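Side-chain contacts in similar to hydroxylamine oxidoreductase (Kuenenia stuttgartiensis, PDB 6H5L), which forms, with a partner cytochrome, a 60-heme reductase complex of an anammox bacterium and probably acts as an oxidoreductase passing electrons through its c-type hemes: residues S336-N339 / V340-S344; R343-W346 / L347-C350; L366-F369 / M370-A373; G471-G474 / T475-Q479. All blocks are in the same frame, centred on the assembly; numbering follows the deposited sequence.

The four contacts come in chain order on three helices. Contacts 1 and 2 follow each other on helix 337-350, their centres about 10 Å apart, and share Arg343 and Ser344; contact 3 lies on the next helix, 356-389, and contact 4 at the end of helix 455-476. Arg343 NH1 ties contacts 1 and 2 to contact 3 through a 2.7 Å salt bridge with Asp367 OD2. Contacts 3 and 4, with centres about 11 Å apart, pack directly: Met370 SD lies 3.4 Å from Tyr472 CD1. Contact 2 holds one heme covalently, whereas contact 4 ligates another through His477, so these helices help to fix two hemes of the multi-heme array.

Contact 1 of 4, residues S336-N339 / V340-S344; sequences SEEN and VAKRS
Lys342 runs back along its own helix because its CG stands beside the backbone N and opposite the carbonyl carbon (chi1 -73°), with every later bond extended. Glu338, one turn earlier, carries CG on the carbonyl side instead (chi1 -172°). The two chains consequently lie alongside each other, pointing the same way, and meet through methylenes, Glu338 CG being 4.1 Å from Lys342 CE. Their charged ends do not close on each other: Glu338 OE2 and Lys342 NZ are 4.3 Å apart, beyond a salt bridge. Asn339 also flanks the lysine, its OD1 3.5 Å from Lys342 CD.

The polar ends of both residues are engaged elsewhere, Lys342 NZ with Gly300 O and Asn339 ND2 with Asp333 O. With an alanine in place of Lys342, Gly300 O would probably lose its ammonium partner, and Glu338 CG and Asn339 OD1 the methylenes beside them.

Ser336 is the N-cap: its OG accepts from Asn339 N at 3.2 Å. The helical bonds run from Val340 N to Ser336 O (2.9 Å) through to Arg343 N to Asn339 O (2.8 Å).

This opening of helix 337-350 rests on the loop residue Ile301 through Asn339, Lys342 and Arg343, while the Arg343 guanidinium salt-bridges Asp367 on helix 356-389.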
loop_
_atom_site.group_PDB
_atom_site.type_symbol
_atom_site.label_atom_id
_atom_site.label_comp_id
_atom_site.label_asym_id
_atom_site.label_seq_id
_atom_site.Cartn_x
_atom_site.Cartn_y
_atom_site.Cartn_z
ATOM N N SER A 336 -2.438 5.683 -60.393
ATOM C CA SER A 336 -3.851 5.530 -60.694
ATOM C C SER A 336 -4.693 6.195 -59.609
ATOM O O SER A 336 -4.219 6.481 -58.506
ATOM C CB SER A 336 -4.224 4.051 -60.810
ATOM O OG SER A 336 -4.139 3.406 -59.552
ATOM N N GLU A 337 -5.962 6.452 -59.940
ATOM C CA GLU A 337 -6.880 7.019 -58.957
ATOM C C GLU A 337 -6.984 6.130 -57.723
ATOM O O GLU A 337 -7.095 6.627 -56.597
ATOM C CB GLU A 337 -8.261 7.225 -59.579
ATOM C CG GLU A 337 -8.413 8.509 -60.372
ATOM C CD GLU A 337 -9.834 8.718 -60.857
ATOM O OE1 GLU A 337 -10.533 7.713 -61.104
ATOM O OE2 GLU A 337 -10.257 9.886 -60.983
ATOM N N GLU A 338 -6.939 4.811 -57.920
ATOM C CA GLU A 338 -7.067 3.885 -56.800
ATOM C C GLU A 338 -5.842 3.934 -55.894
ATOM O O GLU A 338 -5.972 3.915 -54.664
ATOM C CB GLU A 338 -7.291 2.468 -57.327
ATOM C CG GLU A 338 -7.626 1.443 -56.260
ATOM C CD GLU A 338 -7.611 0.025 -56.795
ATOM O OE1 GLU A 338 -6.847 -0.245 -57.745
ATOM O OE2 GLU A 338 -8.365 -0.821 -56.271
ATOM N N ASN A 339 -4.645 4.003 -56.481
ATOM C CA ASN A 339 -3.424 3.971 -55.683
ATOM C C ASN A 339 -3.093 5.328 -55.078
ATOM O O ASN A 339 -2.466 5.389 -54.014
ATOM C CB ASN A 339 -2.251 3.467 -56.525
ATOM C CG ASN A 339 -2.308 1.969 -56.764
ATOM O OD1 ASN A 339 -2.883 1.224 -55.969
ATOM N ND2 ASN A 339 -1.709 1.521 -57.860
ATOM N N VAL A 340 -3.494 6.421 -55.729
ATOM C CA VAL A 340 -3.354 7.733 -55.105
ATOM C C VAL A 340 -4.231 7.819 -53.862
ATOM O O VAL A 340 -3.823 8.371 -52.833
ATOM C CB VAL A 340 -3.674 8.849 -56.116
ATOM C CG1 VAL A 340 -3.777 10.196 -55.417
ATOM C CG2 VAL A 340 -2.610 8.902 -57.204
ATOM N N ALA A 341 -5.440 7.256 -53.926
ATOM C CA ALA A 341 -6.297 7.213 -52.747
ATOM C C ALA A 341 -5.701 6.320 -51.665
ATOM O O ALA A 341 -5.753 6.658 -50.477
ATOM C CB ALA A 341 -7.695 6.732 -53.130
ATOM N N LYS A 342 -5.137 5.174 -52.059
ATOM C CA LYS A 342 -4.448 4.317 -51.097
ATOM C C LYS A 342 -3.296 5.055 -50.429
ATOM O O LYS A 342 -3.101 4.947 -49.212
ATOM C CB LYS A 342 -3.936 3.053 -51.787
ATOM C CG LYS A 342 -5.007 2.044 -52.165
ATOM C CD LYS A 342 -4.372 0.813 -52.794
ATOM C CE LYS A 342 -5.413 -0.191 -53.252
ATOM N NZ LYS A 342 -4.784 -1.339 -53.965
ATOM N N ARG A 343 -2.518 5.806 -51.212
ATOM C CA ARG A 343 -1.428 6.593 -50.646
ATOM C C ARG A 343 -1.955 7.637 -49.668
ATOM O O ARG A 343 -1.328 7.907 -48.638
ATOM C CB ARG A 343 -0.624 7.248 -51.771
ATOM C CG ARG A 343 0.425 8.256 -51.319
ATOM C CD ARG A 343 1.431 7.639 -50.362
ATOM N NE ARG A 343 2.007 6.405 -50.885
ATOM C CZ ARG A 343 3.012 6.358 -51.754
ATOM N NH1 ARG A 343 3.556 7.480 -52.206
ATOM N NH2 ARG A 343 3.472 5.189 -52.174
ATOM N N SER A 344 -3.119 8.225 -49.968
ATOM C CA SER A 344 -3.712 9.193 -49.052
ATOM C C SER A 344 -4.139 8.538 -47.746
ATOM O O SER A 344 -4.043 9.161 -46.683
ATOM C CB SER A 344 -4.907 9.886 -49.710
ATOM O OG SER A 344 -5.998 8.993 -49.854
#

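Contact 2 of 4, residues R343-W346 / L347-C350; sequences RSYW and LEVC. With HEC (heme c), chain J.
Backbone hydrogen bonds join Arg343-Trp346 to Leu347-Cys350 as the last turns of helix 337-350. Leu347 N reaches Arg343 O at 3.0 Å, and Cys350 N reaches Trp346 O at 3.1 Å with a nearly straight N-H...O angle of 165°; the bond from Val349 N to Tyr345 O is weak.

Van der Waals contact across the turn is mostly of side chain on backbone. Leu347 CG lies 3.3 Å from Arg343 O, and the leucine goes on to touch Ala359 and Asp360 of helix 356-389.

Among the polar groups, the Glu348 carboxylate runs beside the Tyr345 ring, OE2 being 4.0 Å from Tyr345 CD1, with the two planes turned 39° apart. Both oxygens have firmer partners: OE2 accepts from Tyr286 OH and His289 N, and OE1 salt-bridges Lys40 of the neighbouring cytochrome chain. This carboxylate thus links the helix to the other protein of the complex.

Trp346 donates through NE1 to Lys299 O, meets His284 edge-to-face and forms a cation-pi contact with Lys299. Several partners therefore limit the rotation of its indole.

The covalent link is at the helix end. Cys350 SG stands beside its backbone N (chi1 -41°), which directs it at the heme of chain J, where it bonds CAB at 1.8 Å. Such a thioether is the hallmark of c-type cytochromes: Cys350 opens a CxxCH heme-attachment motif that Cys353 and His354 of the same heme pocket complete.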
loop_
_atom_site.group_PDB
_atom_site.type_symbol
_atom_site.label_atom_id
_atom_site.label_comp_id
_atom_site.label_asym_id
_atom_site.label_seq_id
_atom_site.Cartn_x
_atom_site.Cartn_y
_atom_site.Cartn_z
ATOM N N ARG A 343 -2.518 5.806 -51.212
ATOM C CA ARG A 343 -1.428 6.593 -50.646
ATOM C C ARG A 343 -1.955 7.637 -49.668
ATOM O O ARG A 343 -1.328 7.907 -48.638
ATOM C CB ARG A 343 -0.624 7.248 -51.771
ATOM C CG ARG A 343 0.425 8.256 -51.319
ATOM C CD ARG A 343 1.431 7.639 -50.362
ATOM N NE ARG A 343 2.007 6.405 -50.885
ATOM C CZ ARG A 343 3.012 6.358 -51.754
ATOM N NH1 ARG A 343 3.556 7.480 -52.206
ATOM N NH2 ARG A 343 3.472 5.189 -52.174
ATOM N N SER A 344 -3.119 8.225 -49.968
ATOM C CA SER A 344 -3.712 9.193 -49.052
ATOM C C SER A 344 -4.139 8.538 -47.746
ATOM O O SER A 344 -4.043 9.161 -46.683
ATOM C CB SER A 344 -4.907 9.886 -49.710
ATOM O OG SER A 344 -5.998 8.993 -49.854
ATOM N N TYR A 345 -4.607 7.287 -47.804
ATOM C CA TYR A 345 -4.938 6.571 -46.577
ATOM C C TYR A 345 -3.693 6.339 -45.731
ATOM O O TYR A 345 -3.743 6.446 -44.501
ATOM C CB TYR A 345 -5.617 5.238 -46.902
ATOM C CG TYR A 345 -6.830 5.342 -47.804
ATOM C CD1 TYR A 345 -7.588 6.506 -47.861
ATOM C CD2 TYR A 345 -7.216 4.269 -48.597
ATOM C CE1 TYR A 345 -8.693 6.596 -48.686
ATOM C CE2 TYR A 345 -8.319 4.351 -49.423
ATOM C CZ TYR A 345 -9.054 5.517 -49.465
ATOM O OH TYR A 345 -10.154 5.601 -50.287
ATOM N N TRP A 346 -2.567 6.015 -46.374
ATOM C CA TRP A 346 -1.302 5.914 -45.652
ATOM C C TRP A 346 -0.945 7.237 -44.992
ATOM O O TRP A 346 -0.507 7.267 -43.836
ATOM C CB TRP A 346 -0.182 5.484 -46.601
ATOM C CG TRP A 346 -0.202 4.035 -46.978
ATOM C CD1 TRP A 346 -0.550 3.507 -48.187
ATOM C CD2 TRP A 346 0.153 2.925 -46.144
ATOM N NE1 TRP A 346 -0.437 2.139 -48.157
ATOM C CE2 TRP A 346 -0.007 1.757 -46.914
ATOM C CE3 TRP A 346 0.588 2.807 -44.821
ATOM C CZ2 TRP A 346 0.252 0.487 -46.405
ATOM C CZ3 TRP A 346 0.845 1.545 -44.318
ATOM C CH2 TRP A 346 0.676 0.402 -45.110
ATOM N N LEU A 347 -1.129 8.345 -45.714
ATOM C CA LEU A 347 -0.778 9.653 -45.174
ATOM C C LEU A 347 -1.644 10.018 -43.976
ATOM O O LEU A 347 -1.205 10.775 -43.103
ATOM C CB LEU A 347 -0.890 10.716 -46.267
ATOM C CG LEU A 347 0.157 10.603 -47.378
ATOM C CD1 LEU A 347 -0.064 11.654 -48.457
ATOM C CD2 LEU A 347 1.559 10.715 -46.797
ATOM N N GLU A 348 -2.869 9.490 -43.909
ATOM C CA GLU A 348 -3.696 9.706 -42.726
ATOM C C GLU A 348 -3.084 9.041 -41.500
ATOM O O GLU A 348 -3.185 9.568 -40.386
ATOM C CB GLU A 348 -5.113 9.186 -42.969
ATOM C CG GLU A 348 -5.828 9.846 -44.134
ATOM C CD GLU A 348 -7.289 9.451 -44.218
ATOM O OE1 GLU A 348 -8.151 10.354 -44.226
ATOM O OE2 GLU A 348 -7.574 8.237 -44.263
ATOM N N VAL A 349 -2.444 7.886 -41.685
ATOM C CA VAL A 349 -1.761 7.229 -40.575
ATOM C C VAL A 349 -0.548 8.041 -40.143
ATOM O O VAL A 349 -0.381 8.357 -38.959
ATOM C CB VAL A 349 -1.365 5.792 -40.961
ATOM C CG1 VAL A 349 -0.380 5.222 -39.951
ATOM C CG2 VAL A 349 -2.592 4.912 -41.054
ATOM N N CYS A 350 0.311 8.400 -41.099
ATOM C CA CYS A 350 1.543 9.102 -40.765
ATOM C C CYS A 350 1.276 10.497 -40.213
ATOM O O CYS A 350 2.051 10.990 -39.385
ATOM C CB CYS A 350 2.447 9.194 -41.993
ATOM S SG CYS A 350 2.519 7.717 -43.026
HETATM FE FE HEC J . 7.185 7.889 -37.933
HETATM C CHA HEC J . 10.420 8.288 -36.913
HETATM C CHB HEC J . 8.266 7.783 -41.227
HETATM C CHC HEC J . 3.992 7.194 -39.016
HETATM C CHD HEC J . 6.025 8.271 -34.731
HETATM N NA HEC J . 9.008 7.977 -38.893
HETATM C C1A HEC J . 10.217 8.222 -38.273
HETATM C C2A HEC J . 11.224 8.388 -39.304
HETATM C C3A HEC J . 10.627 8.251 -40.488
HETATM C C4A HEC J . 9.221 7.989 -40.258
HETATM C CMA HEC J . 11.315 8.353 -41.865
HETATM C CAA HEC J . 12.726 8.681 -39.088
HETATM C CBA HEC J . 12.888 10.101 -38.562
HETATM C CGA HEC J . 14.337 10.508 -38.584
HETATM O O1A HEC J . 14.636 11.642 -38.132
HETATM O O2A HEC J . 15.187 9.706 -39.050
HETATM N NB HEC J . 6.290 7.583 -39.782
HETATM C C1B HEC J . 6.935 7.516 -41.003
HETATM C C2B HEC J . 5.971 7.110 -42.006
HETATM C C3B HEC J . 4.786 6.953 -41.397
HETATM C C4B HEC J . 4.967 7.244 -39.988
HETATM C CMB HEC J . 6.296 6.930 -43.507
HETATM C CAB HEC J . 3.443 6.533 -42.038
HETATM C CBB HEC J . 3.501 5.085 -42.575
HETATM N NC HEC J . 5.355 7.772 -37.047
HETATM C C1C HEC J . 4.166 7.443 -37.670
HETATM C C2C HEC J . 3.148 7.306 -36.649
HETATM C C3C HEC J . 3.679 7.693 -35.480
HETATM C C4C HEC J . 5.098 7.932 -35.696
HETATM C CMC HEC J . 1.651 7.074 -36.950
HETATM C CAC HEC J . 2.946 7.786 -34.115
HETATM C CBC HEC J . 2.391 6.429 -33.627
HETATM N ND HEC J . 8.086 8.193 -36.094
HETATM C C1D HEC J . 7.389 8.409 -34.906
HETATM C C2D HEC J . 8.334 8.802 -33.882
HETATM C C3D HEC J . 9.706 8.808 -34.573
HETATM C C4D HEC J . 9.452 8.415 -35.939
HETATM C CMD HEC J . 8.029 9.147 -32.409
HETATM C CAD HEC J . 11.083 9.150 -33.961
HETATM C CBD HEC J . 11.550 10.501 -34.493
HETATM C CGD HEC J . 13.045 10.494 -34.671
HETATM O O1D HEC J . 13.565 9.552 -35.323
HETATM O O2D HEC J . 13.717 11.435 -34.172
#

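Contact 3 of 4, residues L366-F369 / M370-A373; sequences LDQF and MFQA
Gln372 folds back on Phe369, its NE2 donating to Phe369 O at 2.9 Å from within the carbonyl plane, on a lone pair. Ala373 N, also 2.9 Å from Phe369 O, makes the ordinary helical bond, so two donors grip this one oxygen. The same NE2 lies 3.5 Å above one face of the Phe369 ring, offset toward the rim, with amide and ring planes 43° apart. The Gln372 torsions explain the position: CG sits between backbone N and carbonyl carbon (chi1 65°), and the chain bends again at chi2. Were Gln372 an alanine, Phe369 O would probably be left with Ala373 N alone of these two donors, and one ring face would lose its amide.

Met370 SD lies at the edge of the Phe369 ring, 5.2 Å from its centroid, a Met-aromatic contact. On another side of the helix, Gln368 OE1 approaches the edge of the Phe371 ring, 4.1 Å from CD2.

Farther out, Gln488 NE2 of helix 480-513 binds Gln372 OE1 and so steadies the amide. This segment of helix 356-389 packs on helix 455-476 through Leu366, Phe369 and Met370, and Phe369 also touches Tyr194 of the second subunit.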
loop_
_atom_site.group_PDB
_atom_site.type_symbol
_atom_site.label_atom_id
_atom_site.label_comp_id
_atom_site.label_asym_id
_atom_site.label_seq_id
_atom_site.Cartn_x
_atom_site.Cartn_y
_atom_site.Cartn_z
ATOM N N LEU A 366 10.080 6.492 -51.246
ATOM C CA LEU A 366 9.857 5.061 -51.430
ATOM C C LEU A 366 9.504 4.744 -52.876
ATOM O O LEU A 366 9.996 3.762 -53.445
ATOM C CB LEU A 366 8.752 4.573 -50.493
ATOM C CG LEU A 366 8.180 3.182 -50.776
ATOM C CD1 LEU A 366 9.230 2.104 -50.548
ATOM C CD2 LEU A 366 6.938 2.919 -49.932
ATOM N N ASP A 367 8.647 5.567 -53.487
ATOM C CA ASP A 367 8.307 5.373 -54.892
ATOM C C ASP A 367 9.530 5.543 -55.785
ATOM O O ASP A 367 9.740 4.760 -56.719
ATOM C CB ASP A 367 7.203 6.349 -55.304
ATOM C CG ASP A 367 5.926 6.162 -54.506
ATOM O OD1 ASP A 367 5.658 5.024 -54.066
ATOM O OD2 ASP A 367 5.190 7.155 -54.319
ATOM N N GLN A 368 10.351 6.558 -55.507
ATOM C CA GLN A 368 11.539 6.793 -56.322
ATOM C C GLN A 368 12.537 5.653 -56.191
ATOM O O GLN A 368 13.163 5.253 -57.180
ATOM C CB GLN A 368 12.187 8.121 -55.938
ATOM C CG GLN A 368 11.370 9.337 -56.333
ATOM C CD GLN A 368 11.052 9.363 -57.816
ATOM O OE1 GLN A 368 9.924 9.652 -58.215
ATOM N NE2 GLN A 368 12.050 9.064 -58.641
ATOM N N PHE A 369 12.706 5.119 -54.979
ATOM C CA PHE A 369 13.586 3.969 -54.801
ATOM C C PHE A 369 13.093 2.773 -55.604
ATOM O O PHE A 369 13.892 2.045 -56.203
ATOM C CB PHE A 369 13.699 3.610 -53.319
ATOM C CG PHE A 369 14.475 2.349 -53.057
ATOM C CD1 PHE A 369 15.853 2.384 -52.910
ATOM C CD2 PHE A 369 13.827 1.127 -52.958
ATOM C CE1 PHE A 369 16.569 1.225 -52.670
ATOM C CE2 PHE A 369 14.538 -0.033 -52.724
ATOM C CZ PHE A 369 15.910 0.016 -52.577
ATOM N N MET A 370 11.778 2.554 -55.625
ATOM C CA MET A 370 11.232 1.406 -56.343
ATOM C C MET A 370 11.333 1.592 -57.852
ATOM O O MET A 370 11.554 0.622 -58.589
ATOM C CB MET A 370 9.787 1.168 -55.918
ATOM C CG MET A 370 9.660 0.683 -54.492
ATOM S SD MET A 370 10.636 -0.808 -54.241
ATOM C CE MET A 370 9.582 -2.036 -55.008
ATOM N N PHE A 371 11.170 2.826 -58.332
ATOM C CA PHE A 371 11.305 3.082 -59.763
ATOM C C PHE A 371 12.725 2.795 -60.238
ATOM O O PHE A 371 12.928 2.150 -61.273
ATOM C CB PHE A 371 10.908 4.526 -60.077
ATOM C CG PHE A 371 9.426 4.770 -60.037
ATOM C CD1 PHE A 371 8.542 3.820 -60.520
ATOM C CD2 PHE A 371 8.918 5.946 -59.510
ATOM C CE1 PHE A 371 7.177 4.041 -60.484
ATOM C CE2 PHE A 371 7.553 6.170 -59.469
ATOM C CZ PHE A 371 6.682 5.218 -59.957
ATOM N N GLN A 372 13.725 3.262 -59.486
ATOM C CA GLN A 372 15.108 3.023 -59.883
ATOM C C GLN A 372 15.521 1.577 -59.632
ATOM O O GLN A 372 16.372 1.044 -60.353
ATOM C CB GLN A 372 16.042 3.994 -59.153
ATOM C CG GLN A 372 16.114 3.820 -57.643
ATOM C CD GLN A 372 17.172 2.820 -57.222
ATOM O OE1 GLN A 372 18.284 2.814 -57.752
ATOM N NE2 GLN A 372 16.831 1.962 -56.267
ATOM N N ALA A 373 14.931 0.926 -58.627
ATOM C CA ALA A 373 15.255 -0.474 -58.370
ATOM C C ALA A 373 14.675 -1.380 -59.449
ATOM O O ALA A 373 15.360 -2.290 -59.937
ATOM C CB ALA A 373 14.754 -0.889 -56.987
#

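Contact 4 of 4, residues G471-G474 / T475-Q479; sequences GYKG and TAHAQ. With HEC (heme c), chain I.
Gly471 O accepts two hydrogen bonds from Thr475, one from OG1 at 2.7 Å and one from N at 2.9 Å. The donors arrive from opposite faces of the carbonyl plane. Thr475 OG1 stands beside its own backbone N (chi1 -58°), which turns the hydroxyl back toward the preceding turn; the same oxygen also bonds Ser483 OG.

His477 N bonds Lys473 O at 2.9 Å, while the imidazole leaves the helix for the heme of chain I. Its NE2 binds the iron at 2.0 Å, with His284 as the other axial ligand. At the far nitrogen, ND1 is hydrogen-bonded to Ser243 OG, a second-shell bond that helps to fix the ring's rotation.

The preceding turn meets the same heme. Tyr472 OH bonds Arg303 O and is 2.8 Å from the propionate atom O2A of this heme. The end of Lys473 lies over pyrrole A, NZ 3.6 Å from the heme atom C3A; NZ is salt-bridged to Asp240 and hydrogen-bonded to a propionate oxygen of another heme, so its charge is probably well compensated.

The helix then ends. Gln479 N reaches Gly474 O at 2.8 Å, the 6-to-1 bond of a Schellman-like helix end, across Ala478 in left-handed helical conformation (phi 62°).

Gln479 OE1 caps Val482 N at the start of helix 480-513, and its NE2 bonds Thr231 O of the second subunit. The end of helix 455-476 is thereby joined to its successor, while Thr475 packs on Leu366 and Phe369 of helix 356-389.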
loop_
_atom_site.group_PDB
_atom_site.type_symbol
_atom_site.label_atom_id
_atom_site.label_comp_id
_atom_site.label_asym_id
_atom_site.label_seq_id
_atom_site.Cartn_x
_atom_site.Cartn_y
_atom_site.Cartn_z
ATOM N N GLY A 471 15.719 -4.069 -49.935
ATOM C CA GLY A 471 15.786 -2.619 -49.999
ATOM C C GLY A 471 14.416 -1.976 -50.053
ATOM O O GLY A 471 14.217 -0.880 -49.524
ATOM N N TYR A 472 13.456 -2.646 -50.696
ATOM C CA TYR A 472 12.082 -2.155 -50.720
ATOM C C TYR A 472 11.496 -2.097 -49.315
ATOM O O TYR A 472 10.981 -1.058 -48.886
ATOM C CB TYR A 472 11.236 -3.046 -51.634
ATOM C CG TYR A 472 9.738 -2.977 -51.417
ATOM C CD1 TYR A 472 9.071 -1.759 -51.359
ATOM C CD2 TYR A 472 8.987 -4.139 -51.303
ATOM C CE1 TYR A 472 7.703 -1.704 -51.172
ATOM C CE2 TYR A 472 7.622 -4.092 -51.122
ATOM C CZ TYR A 472 6.984 -2.875 -51.055
ATOM O OH TYR A 472 5.622 -2.835 -50.871
ATOM N N LYS A 473 11.567 -3.210 -48.581
ATOM C CA LYS A 473 11.008 -3.240 -47.235
ATOM C C LYS A 473 11.784 -2.342 -46.280
ATOM O O LYS A 473 11.189 -1.743 -45.376
ATOM C CB LYS A 473 10.973 -4.676 -46.716
ATOM C CG LYS A 473 9.990 -5.565 -47.462
ATOM C CD LYS A 473 8.608 -4.933 -47.500
ATOM C CE LYS A 473 7.595 -5.856 -48.153
ATOM N NZ LYS A 473 7.416 -7.115 -47.385
ATOM N N GLY A 474 13.101 -2.231 -46.461
ATOM C CA GLY A 474 13.872 -1.309 -45.643
ATOM C C GLY A 474 13.503 0.140 -45.894
ATOM O O GLY A 474 13.431 0.943 -44.959
ATOM N N THR A 475 13.260 0.495 -47.160
ATOM C CA THR A 475 12.851 1.857 -47.483
ATOM C C THR A 475 11.438 2.143 -46.989
ATOM O O THR A 475 11.166 3.226 -46.459
ATOM C CB THR A 475 12.948 2.093 -48.993
ATOM O OG1 THR A 475 14.289 1.847 -49.431
ATOM C CG2 THR A 475 12.562 3.525 -49.342
ATOM N N ALA A 476 10.529 1.176 -47.138
ATOM C CA ALA A 476 9.143 1.404 -46.748
ATOM C C ALA A 476 8.972 1.431 -45.234
ATOM O O ALA A 476 8.086 2.126 -44.726
ATOM C CB ALA A 476 8.240 0.335 -47.363
ATOM N N HIS A 477 9.799 0.689 -44.499
ATOM C CA HIS A 477 9.694 0.608 -43.049
ATOM C C HIS A 477 10.709 1.488 -42.328
ATOM O O HIS A 477 10.885 1.343 -41.114
ATOM C CB HIS A 477 9.835 -0.845 -42.593
ATOM C CG HIS A 477 8.655 -1.701 -42.937
ATOM N ND1 HIS A 477 8.763 -3.050 -43.193
ATOM C CD2 HIS A 477 7.341 -1.398 -43.063
ATOM C CE1 HIS A 477 7.566 -3.543 -43.464
ATOM N NE2 HIS A 477 6.686 -2.560 -43.391
ATOM N N ALA A 478 11.383 2.386 -43.051
ATOM C CA ALA A 478 12.269 3.393 -42.462
ATOM C C ALA A 478 13.443 2.754 -41.719
ATOM O O ALA A 478 13.760 3.112 -40.582
ATOM C CB ALA A 478 11.491 4.344 -41.547
ATOM N N GLN A 479 14.097 1.801 -42.376
ATOM C CA GLN A 479 15.327 1.191 -41.873
ATOM C C GLN A 479 16.405 1.432 -42.924
ATOM O O GLN A 479 16.416 0.780 -43.973
ATOM C CB GLN A 479 15.136 -0.295 -41.584
ATOM C CG GLN A 479 15.860 -0.775 -40.335
ATOM C CD GLN A 479 17.342 -0.458 -40.359
ATOM O OE1 GLN A 479 18.024 -0.703 -41.353
ATOM N NE2 GLN A 479 17.847 0.096 -39.263
HETATM FE FE HEC I . 4.684 -2.516 -43.411
HETATM C CHA HEC I . 4.766 -2.421 -46.782
HETATM C CHB HEC I . 4.706 -5.968 -43.470
HETATM C CHC HEC I . 4.917 -2.615 -39.984
HETATM C CHD HEC I . 3.998 0.867 -43.229
HETATM N NA HEC I . 4.825 -3.939 -44.851
HETATM C C1A HEC I . 4.653 -3.661 -46.192
HETATM C C2A HEC I . 4.335 -4.906 -46.857
HETATM C C3A HEC I . 4.317 -5.882 -45.949
HETATM C C4A HEC I . 4.625 -5.295 -44.666
HETATM C CMA HEC I . 4.023 -7.375 -46.210
HETATM C CAA HEC I . 4.060 -5.071 -48.359
HETATM C CBA HEC I . 2.579 -4.830 -48.615
HETATM C CGA HEC I . 2.383 -3.399 -49.034
HETATM O O1A HEC I . 1.718 -2.642 -48.281
HETATM O O2A HEC I . 2.900 -3.012 -50.112
HETATM N NB HEC I . 4.739 -4.019 -41.986
HETATM C C1B HEC I . 4.851 -5.371 -42.241
HETATM C C2B HEC I . 5.163 -6.044 -41.000
HETATM C C3B HEC I . 5.213 -5.124 -40.034
HETATM C C4B HEC I . 4.954 -3.829 -40.636
HETATM C CMB HEC I . 5.344 -7.566 -40.832
HETATM C CAB HEC I . 5.505 -5.385 -38.541
HETATM C CBB HEC I . 6.942 -5.912 -38.320
HETATM N NC HEC I . 4.439 -1.142 -41.890
HETATM C C1C HEC I . 4.668 -1.384 -40.549
HETATM C C2C HEC I . 4.780 -0.104 -39.873
HETATM C C3C HEC I . 4.365 0.833 -40.731
HETATM C C4C HEC I . 4.249 0.218 -42.040
HETATM C CMC HEC I . 4.814 0.060 -38.338
HETATM C CAC HEC I . 4.211 2.343 -40.431
HETATM C CBC HEC I . 5.592 2.990 -40.190
HETATM N ND HEC I . 4.404 -1.000 -44.795
HETATM C C1D HEC I . 4.178 0.340 -44.491
HETATM C C2D HEC I . 4.158 1.094 -45.726
HETATM C C3D HEC I . 4.401 0.065 -46.837
HETATM C C4D HEC I . 4.537 -1.208 -46.165
HETATM C CMD HEC I . 3.943 2.614 -45.895
HETATM C CAD HEC I . 4.467 0.334 -48.354
HETATM C CBD HEC I . 3.032 0.434 -48.868
HETATM C CGD HEC I . 3.025 0.632 -50.359
HETATM O O1D HEC I . 3.239 1.786 -50.814
HETATM O O2D HEC I . 2.796 -0.364 -51.091
#